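Local atomic coordinates of glutathione S-transferase (Sphingobium chungbukense, PDB entry 6M1T), a protein that binds glutathione and, as a beta-class glutathione S-transferase, probably transfers it to other compounds in detoxification. Residues 15-20 / 188-194; 94-98 / 152-157. All coordinates share one frame; numbering follows the deposited sequence.

Contact 1 (15-20 / 188-194); sequences HIALRE and RPSVGAA. With SO4 (sulfate ion), chain E.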
ATOM      1  N   HIS A  15      17.126  -2.490   1.897  1.00 10.18           N
ATOM      2  CA  HIS A  15      18.547  -2.854   2.200  1.00 10.70           C
ATOM      3  C   HIS A  15      18.957  -4.045   1.315  1.00 10.71           C
ATOM      4  O   HIS A  15      20.002  -3.964   0.611  1.00 11.95           O
ATOM      5  CB  HIS A  15      18.715  -3.155   3.699  1.00 10.92           C
ATOM      6  CG  HIS A  15      20.132  -3.224   4.167  1.00 11.18           C
ATOM      7  ND1 HIS A  15      20.460  -3.382   5.506  1.00 13.69           N
ATOM      8  CD2 HIS A  15      21.293  -3.086   3.504  1.00 13.60           C
ATOM      9  CE1 HIS A  15      21.788  -3.436   5.626  1.00 13.51           C
ATOM     10  NE2 HIS A  15      22.321  -3.205   4.415  1.00 13.29           N
ATOM     11  N   ILE A  16      18.203  -5.126   1.363  1.00 11.31           N
ATOM     12  CA  ILE A  16      18.476  -6.335   0.520  1.00 12.22           C
ATOM     13  C   ILE A  16      18.465  -5.947  -0.977  1.00 13.35           C
ATOM     14  O   ILE A  16      19.358  -6.362  -1.713  1.00 13.08           O
ATOM     15  CB  ILE A  16      17.491  -7.457   0.853  1.00 13.36           C
ATOM     16  CG1 ILE A  16      17.767  -8.003   2.248  1.00 12.24           C
ATOM     17  CG2 ILE A  16      17.530  -8.543  -0.223  1.00 13.67           C
ATOM     18  CD1 ILE A  16      16.663  -8.817   2.863  1.00 13.63           C
ATOM     19  N   ALA A  17      17.480  -5.174  -1.425  1.00 12.88           N
ATOM     20  CA  ALA A  17      17.293  -4.788  -2.845  1.00 13.16           C
ATOM     21  C   ALA A  17      18.515  -4.027  -3.376  1.00 12.39           C
ATOM     22  O   ALA A  17      18.927  -4.263  -4.523  1.00 13.37           O
ATOM     23  CB  ALA A  17      15.998  -3.989  -3.009  1.00 13.02           C
ATOM     24  N   LEU A  18      19.032  -3.061  -2.627  1.00 12.13           N
ATOM     25  CA  LEU A  18      20.239  -2.311  -3.031  1.00 13.55           C
ATOM     26  C   LEU A  18      21.433  -3.269  -3.157  1.00 13.87           C
ATOM     27  O   LEU A  18      22.264  -3.024  -4.070  1.00 16.43           O
ATOM     28  CB  LEU A  18      20.510  -1.195  -2.016  1.00 12.66           C
ATOM     29  CG  LEU A  18      19.515  -0.042  -2.095  1.00 13.07           C
ATOM     30  CD1 LEU A  18      19.564   0.788  -0.833  1.00 13.48           C
ATOM     31  CD2 LEU A  18      19.776   0.814  -3.311  1.00 13.51           C
ATOM     32  N   ARG A  19      21.555  -4.237  -2.255  1.00 14.97           N
ATOM     33  CA  ARG A  19      22.604  -5.297  -2.346  1.00 15.92           C
ATOM     34  C   ARG A  19      22.371  -6.145  -3.616  1.00 16.47           C
ATOM     35  O   ARG A  19      23.370  -6.520  -4.237  1.00 16.82           O
ATOM     36  CB  ARG A  19      22.654  -6.171  -1.099  1.00 14.65           C
ATOM     37  CG  ARG A  19      23.202  -5.399   0.100  1.00 15.05           C
ATOM     38  CD  ARG A  19      23.404  -6.204   1.357  1.00 14.80           C
ATOM     39  NE  ARG A  19      23.793  -5.273   2.412  1.00 15.01           N
ATOM     40  CZ  ARG A  19      25.032  -4.940   2.747  1.00 14.87           C
ATOM     41  NH1 ARG A  19      26.062  -5.514   2.157  1.00 15.09           N
ATOM     42  NH2 ARG A  19      25.218  -4.030   3.682  1.00 16.41           N
ATOM     43  N   GLU A  20      21.119  -6.406  -3.993  1.00 15.66           N
ATOM     44  CA  GLU A  20      20.753  -7.184  -5.207  1.00 16.54           C
ATOM     45  C   GLU A  20      21.090  -6.397  -6.481  1.00 16.63           C
ATOM     46  O   GLU A  20      21.368  -7.048  -7.533  1.00 19.84           O
ATOM     47  CB  GLU A  20      19.296  -7.647  -5.148  1.00 16.13           C
ATOM     48  CG  GLU A  20      19.059  -8.810  -4.206  1.00 15.98           C
ATOM     49  CD  GLU A  20      19.427 -10.211  -4.747  1.00 18.72           C
ATOM     50  OE1 GLU A  20      19.560 -10.379  -5.978  1.00 19.11           O
ATOM     51  OE2 GLU A  20      19.540 -11.125  -3.943  1.00 18.60           O
ATOM     52  N   ARG A 188      20.662 -16.458  -0.624  1.00 21.46           N
ATOM     53  CA  ARG A 188      21.165 -15.444  -1.571  1.00 22.81           C
ATOM     54  C   ARG A 188      22.224 -14.638  -0.837  1.00 22.00           C
ATOM     55  O   ARG A 188      22.041 -14.324   0.337  1.00 22.07           O
ATOM     56  CB  ARG A 188      20.037 -14.576  -2.120  1.00 20.87           C
ATOM     57  CG  ARG A 188      19.001 -15.372  -2.883  1.00 21.96           C
ATOM     58  CD  ARG A 188      17.919 -14.473  -3.413  1.00 21.40           C
ATOM     59  NE  ARG A 188      18.435 -13.590  -4.445  1.00 22.25           N
ATOM     60  CZ  ARG A 188      18.392 -13.845  -5.749  1.00 22.26           C
ATOM     61  NH1 ARG A 188      17.832 -14.953  -6.200  1.00 24.84           N
ATOM     62  NH2 ARG A 188      18.886 -12.982  -6.602  1.00 24.26           N
ATOM     63  N   PRO A 189      23.381 -14.407  -1.479  1.00 24.62           N
ATOM     64  CA  PRO A 189      24.468 -13.605  -0.900  1.00 24.46           C
ATOM     65  C   PRO A 189      24.043 -12.207  -0.404  1.00 24.73           C
ATOM     66  O   PRO A 189      24.423 -11.812   0.678  1.00 21.43           O
ATOM     67  CB  PRO A 189      25.476 -13.473  -2.055  1.00 25.76           C
ATOM     68  CG  PRO A 189      25.204 -14.642  -2.968  1.00 26.86           C
ATOM     69  CD  PRO A 189      23.742 -15.004  -2.777  1.00 25.58           C
ATOM     70  N   SER A 190      23.257 -11.486  -1.214  1.00 23.97           N
ATOM     71  CA  SER A 190      22.656 -10.171  -0.850  1.00 27.74           C
ATOM     72  C   SER A 190      21.947 -10.287   0.494  1.00 24.39           C
ATOM     73  O   SER A 190      22.049  -9.392   1.300  1.00 22.10           O
ATOM     74  CB  SER A 190      21.667  -9.747  -1.885  1.00 30.31           C
ATOM     75  OG  SER A 190      20.482 -10.538  -1.731  1.00 31.79           O
ATOM     76  N   VAL A 191      21.221 -11.377   0.720  1.00 25.41           N
ATOM     77  CA  VAL A 191      20.344 -11.504   1.908  1.00 24.02           C
ATOM     78  C   VAL A 191      21.209 -11.724   3.147  1.00 24.94           C
ATOM     79  O   VAL A 191      21.057 -10.942   4.126  1.00 21.81           O
ATOM     80  CB  VAL A 191      19.259 -12.572   1.655  1.00 23.73           C
ATOM     81  CG1 VAL A 191      18.384 -12.787   2.861  1.00 23.38           C
ATOM     82  CG2 VAL A 191      18.423 -12.162   0.462  1.00 24.44           C
ATOM     83  N   GLY A 192      22.150 -12.689   3.101  1.00 22.38           N
ATOM     84  CA  GLY A 192      23.088 -12.926   4.218  1.00 21.13           C
ATOM     85  C   GLY A 192      23.873 -11.685   4.586  1.00 18.57           C
ATOM     86  O   GLY A 192      23.979 -11.382   5.795  1.00 21.00           O
ATOM     87  N   ALA A 193      24.369 -10.948   3.585  1.00 19.34           N
ATOM     88  CA  ALA A 193      25.150  -9.697   3.795  1.00 17.50           C
ATOM     89  C   ALA A 193      24.293  -8.628   4.497  1.00 17.24           C
ATOM     90  O   ALA A 193      24.798  -7.988   5.433  1.00 15.70           O
ATOM     91  CB  ALA A 193      25.666  -9.192   2.465  1.00 16.99           C
ATOM     92  N   ALA A 194      23.030  -8.419   4.071  1.00 16.52           N
ATOM     93  CA  ALA A 194      22.120  -7.448   4.759  1.00 16.77           C
ATOM     94  C   ALA A 194      21.828  -7.925   6.184  1.00 17.75           C
ATOM     95  O   ALA A 194      21.916  -7.122   7.112  1.00 16.04           O
ATOM     96  CB  ALA A 194      20.838  -7.216   4.001  1.00 16.50           C
TER
HETATM   97  S   SO4 E 303      17.629 -14.401 -10.110  1.00 41.08           S
HETATM   98  O1  SO4 E 303      17.706 -15.348  -9.035  1.00 38.76           O
HETATM   99  O2  SO4 E 303      18.803 -14.544 -10.921  1.00 42.33           O
HETATM  100  O3  SO4 E 303      17.553 -13.056  -9.595  1.00 39.33           O
HETATM  101  O4  SO4 E 303      16.447 -14.685 -10.871  1.00 44.29           O
HETATM  102  O   HOH W   1      22.122 -12.079  -3.878  1.00 24.71           O
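Glu20 OE2 is gripped by three groups at the start of helix 189-198: Arg188 NE, Ser190 OG and water 1. Here helix 12-21 of the thioredoxin-like N-terminal domain of the glutathione S-transferase fold meets the last helix of the chain, segments 15-20 and 189-194 running at 132° to each other. Arg188 takes the carboxylate side-on in a two-pronged salt bridge. Arg188 NE reaches Glu20 OE2 at 2.7 Å from above the carboxylate plane, and Arg188 NH2 meets Glu20 OE1 at 2.8 Å on the syn side; the two flat groups are turned 40° apart. Ser190 OG donates to Glu20 OE2 across a very short 2.5 Å, a length best treated as doubtful. Water 1 donates to Glu20 OE2 at 2.8 Å and accepts from Ser190 N, so it relays a first-turn amide to the carboxylate. Sitting beside this helix start and a guanidinium, Glu20 is likely to stay ionised. A sulfate, probably from the crystallisation liquor, takes a nearly straight bond from Arg188 NH1 to its O1 at 2.9 Å.

Farther along, the contact turns apolar. Ile16 CG1 packs on Ala194 CB at 3.6 Å, while its CG2 branch touches Val191. His15, with CG anti to its own N (chi1 -167°), lays one ring face against Ala194. Glu198 OE2 is hydrogen-bonded to His15 ND1, while His15 NE2 accepts from Arg19 NH2 at 3.1 Å, a bond in the guanidinium plane. The Ala194 methyl carbon CB stands 4.0 Å from the His15 ring centroid, almost on the ring normal, as a CH-pi contact.

Contact 2 (94-98 / 152-157); sequences LISRL and SVADIY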
ATOM      1  N   LEU A  94       2.925  -6.953  -9.787  1.00 18.11           N
ATOM      2  CA  LEU A  94       3.997  -6.633  -8.793  1.00 17.89           C
ATOM      3  C   LEU A  94       3.516  -5.504  -7.868  1.00 16.83           C
ATOM      4  O   LEU A  94       3.612  -5.643  -6.648  1.00 13.17           O
ATOM      5  CB  LEU A  94       5.283  -6.175  -9.481  1.00 19.43           C
ATOM      6  CG  LEU A  94       6.356  -5.723  -8.479  1.00 19.01           C
ATOM      7  CD1 LEU A  94       6.640  -6.853  -7.540  1.00 19.68           C
ATOM      8  CD2 LEU A  94       7.639  -5.238  -9.123  1.00 21.52           C
ATOM      9  N   ILE A  95       3.052  -4.401  -8.431  1.00 15.34           N
ATOM     10  CA  ILE A  95       2.574  -3.255  -7.606  1.00 17.97           C
ATOM     11  C   ILE A  95       1.437  -3.730  -6.680  1.00 15.51           C
ATOM     12  O   ILE A  95       1.356  -3.282  -5.471  1.00 13.17           O
ATOM     13  CB  ILE A  95       2.188  -2.106  -8.538  1.00 19.06           C
ATOM     14  CG1 ILE A  95       3.403  -1.599  -9.316  1.00 20.38           C
ATOM     15  CG2 ILE A  95       1.508  -0.972  -7.782  1.00 19.02           C
ATOM     16  CD1 ILE A  95       3.045  -0.619 -10.412  1.00 22.94           C
ATOM     17  N   SER A  96       0.569  -4.599  -7.189  1.00 13.89           N
ATOM     18  CA  SER A  96      -0.540  -5.246  -6.442  1.00 14.47           C
ATOM     19  C   SER A  96       0.040  -5.980  -5.241  1.00 15.06           C
ATOM     20  O   SER A  96      -0.405  -5.751  -4.070  1.00 12.64           O
ATOM     21  CB  SER A  96      -1.344  -6.188  -7.334  1.00 14.76           C
ATOM     22  OG  SER A  96      -2.406  -6.792  -6.622  1.00 14.95           O
ATOM     23  N   ARG A  97       1.043  -6.823  -5.485  1.00 13.70           N
ATOM     24  CA  ARG A  97       1.637  -7.593  -4.378  1.00 15.49           C
ATOM     25  C   ARG A  97       2.290  -6.608  -3.384  1.00 12.01           C
ATOM     26  O   ARG A  97       2.187  -6.866  -2.178  1.00 12.74           O
ATOM     27  CB  ARG A  97       2.570  -8.699  -4.898  1.00 17.51           C
ATOM     28  CG  ARG A  97       1.876  -9.936  -5.486  1.00 21.34           C
ATOM     29  CD  ARG A  97       0.713 -10.542  -4.697  1.00 24.39           C
ATOM     30  NE  ARG A  97      -0.523  -9.789  -4.935  1.00 28.78           N
ATOM     31  CZ  ARG A  97      -1.625  -9.772  -4.163  1.00 29.80           C
ATOM     32  NH1 ARG A  97      -2.623  -9.001  -4.529  1.00 29.07           N
ATOM     33  NH2 ARG A  97      -1.758 -10.510  -3.072  1.00 30.98           N
ATOM     34  N   LEU A  98       2.986  -5.569  -3.850  1.00 13.01           N
ATOM     35  CA  LEU A  98       3.652  -4.628  -2.898  1.00 12.12           C
ATOM     36  C   LEU A  98       2.583  -3.903  -2.068  1.00 13.45           C
ATOM     37  O   LEU A  98       2.837  -3.698  -0.841  1.00 10.20           O
ATOM     38  CB  LEU A  98       4.562  -3.657  -3.648  1.00 13.56           C
ATOM     39  CG  LEU A  98       5.722  -4.305  -4.437  1.00 13.47           C
ATOM     40  CD1 LEU A  98       6.468  -3.238  -5.191  1.00 13.92           C
ATOM     41  CD2 LEU A  98       6.649  -5.101  -3.500  1.00 13.92           C
ATOM     42  N   SER A 152      12.028 -11.135  -7.228  1.00 20.27           N
ATOM     43  CA  SER A 152      11.565  -9.734  -7.332  1.00 18.25           C
ATOM     44  C   SER A 152      11.593  -9.019  -5.973  1.00 15.74           C
ATOM     45  O   SER A 152      11.647  -9.664  -4.926  1.00 13.76           O
ATOM     46  CB  SER A 152      10.193  -9.669  -7.917  1.00 19.35           C
ATOM     47  OG  SER A 152       9.221  -9.876  -6.922  1.00 17.52           O
ATOM     48  N   VAL A 153      11.460  -7.700  -6.016  1.00 17.25           N
ATOM     49  CA  VAL A 153      11.335  -6.904  -4.760  1.00 15.04           C
ATOM     50  C   VAL A 153      10.128  -7.388  -3.946  1.00 15.48           C
ATOM     51  O   VAL A 153      10.143  -7.225  -2.721  1.00 14.05           O
ATOM     52  CB  VAL A 153      11.289  -5.400  -5.043  1.00 14.70           C
ATOM     53  CG1 VAL A 153      12.674  -4.930  -5.443  1.00 15.67           C
ATOM     54  CG2 VAL A 153      10.241  -5.020  -6.098  1.00 15.16           C
ATOM     55  N   ALA A 154       9.132  -8.026  -4.561  1.00 14.81           N
ATOM     56  CA  ALA A 154       7.959  -8.525  -3.810  1.00 16.06           C
ATOM     57  C   ALA A 154       8.401  -9.707  -2.964  1.00 15.56           C
ATOM     58  O   ALA A 154       7.928  -9.817  -1.831  1.00 14.63           O
ATOM     59  CB  ALA A 154       6.815  -8.880  -4.737  1.00 16.32           C
ATOM     60  N   ASP A 155       9.270 -10.585  -3.481  1.00 16.49           N
ATOM     61  CA  ASP A 155       9.820 -11.706  -2.665  1.00 14.15           C
ATOM     62  C   ASP A 155      10.667 -11.093  -1.526  1.00 12.32           C
ATOM     63  O   ASP A 155      10.650 -11.579  -0.405  1.00 11.51           O
ATOM     64  CB  ASP A 155      10.707 -12.647  -3.498  1.00 16.08           C
ATOM     65  CG  ASP A 155       9.979 -13.338  -4.650  1.00 16.03           C
ATOM     66  OD1 ASP A 155       9.062 -14.095  -4.374  1.00 19.36           O
ATOM     67  OD2 ASP A 155      10.301 -13.062  -5.796  1.00 18.32           O
ATOM     68  N   ILE A 156      11.476 -10.095  -1.835  1.00 12.28           N
ATOM     69  CA  ILE A 156      12.343  -9.478  -0.792  1.00 12.37           C
ATOM     70  C   ILE A 156      11.446  -8.945   0.337  1.00 12.04           C
ATOM     71  O   ILE A 156      11.702  -9.178   1.495  1.00 12.64           O
ATOM     72  CB  ILE A 156      13.230  -8.380  -1.380  1.00 13.40           C
ATOM     73  CG1 ILE A 156      14.258  -8.928  -2.391  1.00 11.83           C
ATOM     74  CG2 ILE A 156      13.901  -7.681  -0.188  1.00 12.12           C
ATOM     75  CD1 ILE A 156      15.030  -7.821  -3.121  1.00 12.20           C
ATOM     76  N   TYR A 157      10.406  -8.225  -0.017  1.00 12.91           N
ATOM     77  CA  TYR A 157       9.496  -7.574   0.962  1.00 11.69           C
ATOM     78  C   TYR A 157       8.759  -8.627   1.803  1.00 10.89           C
ATOM     79  O   TYR A 157       8.770  -8.547   3.042  1.00 10.15           O
ATOM     80  CB  TYR A 157       8.553  -6.713   0.157  1.00 12.63           C
ATOM     81  CG  TYR A 157       7.788  -5.656   0.903  1.00 13.32           C
ATOM     82  CD1 TYR A 157       8.202  -5.127   2.117  1.00 15.07           C
ATOM     83  CD2 TYR A 157       6.688  -5.098   0.277  1.00 15.39           C
ATOM     84  CE1 TYR A 157       7.469  -4.115   2.738  1.00 17.00           C
ATOM     85  CE2 TYR A 157       5.972  -4.071   0.859  1.00 14.56           C
ATOM     86  CZ  TYR A 157       6.368  -3.569   2.082  1.00 17.27           C
ATOM     87  OH  TYR A 157       5.594  -2.584   2.649  1.00 17.62           O
TER
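Leu94 and Leu98 reach Ala154 by different torsions: Leu94 swings CG opposite its backbone N (chi1 175°), whereas Leu98 keeps CG beside N and opposite the carbonyl carbon (chi1 -61°). Both belong to helix 89-108 in the all-helical C-terminal domain of the glutathione S-transferase fold, and here it runs almost parallel to the start of helix 153-162, the segments 13° apart. The methyl of Ala154 points at the neighbouring helix and is met by both leucines. Leu94 CD1 presses on Ala154 CB at 3.5 Å, tighter than usual for two carbons, and Leu98 CD2 lies 4.0 Å from that same CB of Ala154. The second branch of Leu94 goes to the neighbouring residue, CD2 to Val153 CG2 at 4.0 Å, with the two side chains crossing at about a right angle.

Ser152 and Asp155 build a capping box at the start of helix 153-162. Ser152 OG accepts from Ala154 N at 3.0 Å, and Ser152 N returns a bond to the anti lone pair of Asp155 OD2, also at 3.0 Å. Asp155 OD1 is itself held by Tyr181 OH and Tyr146 N. With an alanine in place of Ser152, the amide of Ala154 would probably be left without its capping acceptor and the first turn freer to fray.

Helix 89-108 also meets the second subunit, where Thr64 O of that subunit is hydrogen-bonded to Ser96 OG. Tyr157 lines the glutathione pocket and also packs against Asn66. Its ring meets Leu98 twice: Tyr157 CD2 touches Leu98 CD2 at 3.8 Å, and the ring edge, through Tyr157 CE2, faces the backbone oxygen Leu98 O at 3.6 Å.

In the fold
From the N terminus the chain first passes through helix 12-21, whose partner in contact 1 comes only near the C terminus, so this contact closes a loop of 167 residues. Inside it lie the rest of the N-terminal sheet, helix 66-75 and then helix 89-108, which meets helix 153-162 in contact 2 and closes a smaller, nested loop of 53 residues. Contact 1 ties the thioredoxin-like domain to the C-terminal end of the chain; contact 2 joins two helices within the helical domain. Their centres lie 15 Å apart, and Ile156 bridges them: Ile156 CG2 packs on Ile16 CG2 at 3.7 Å.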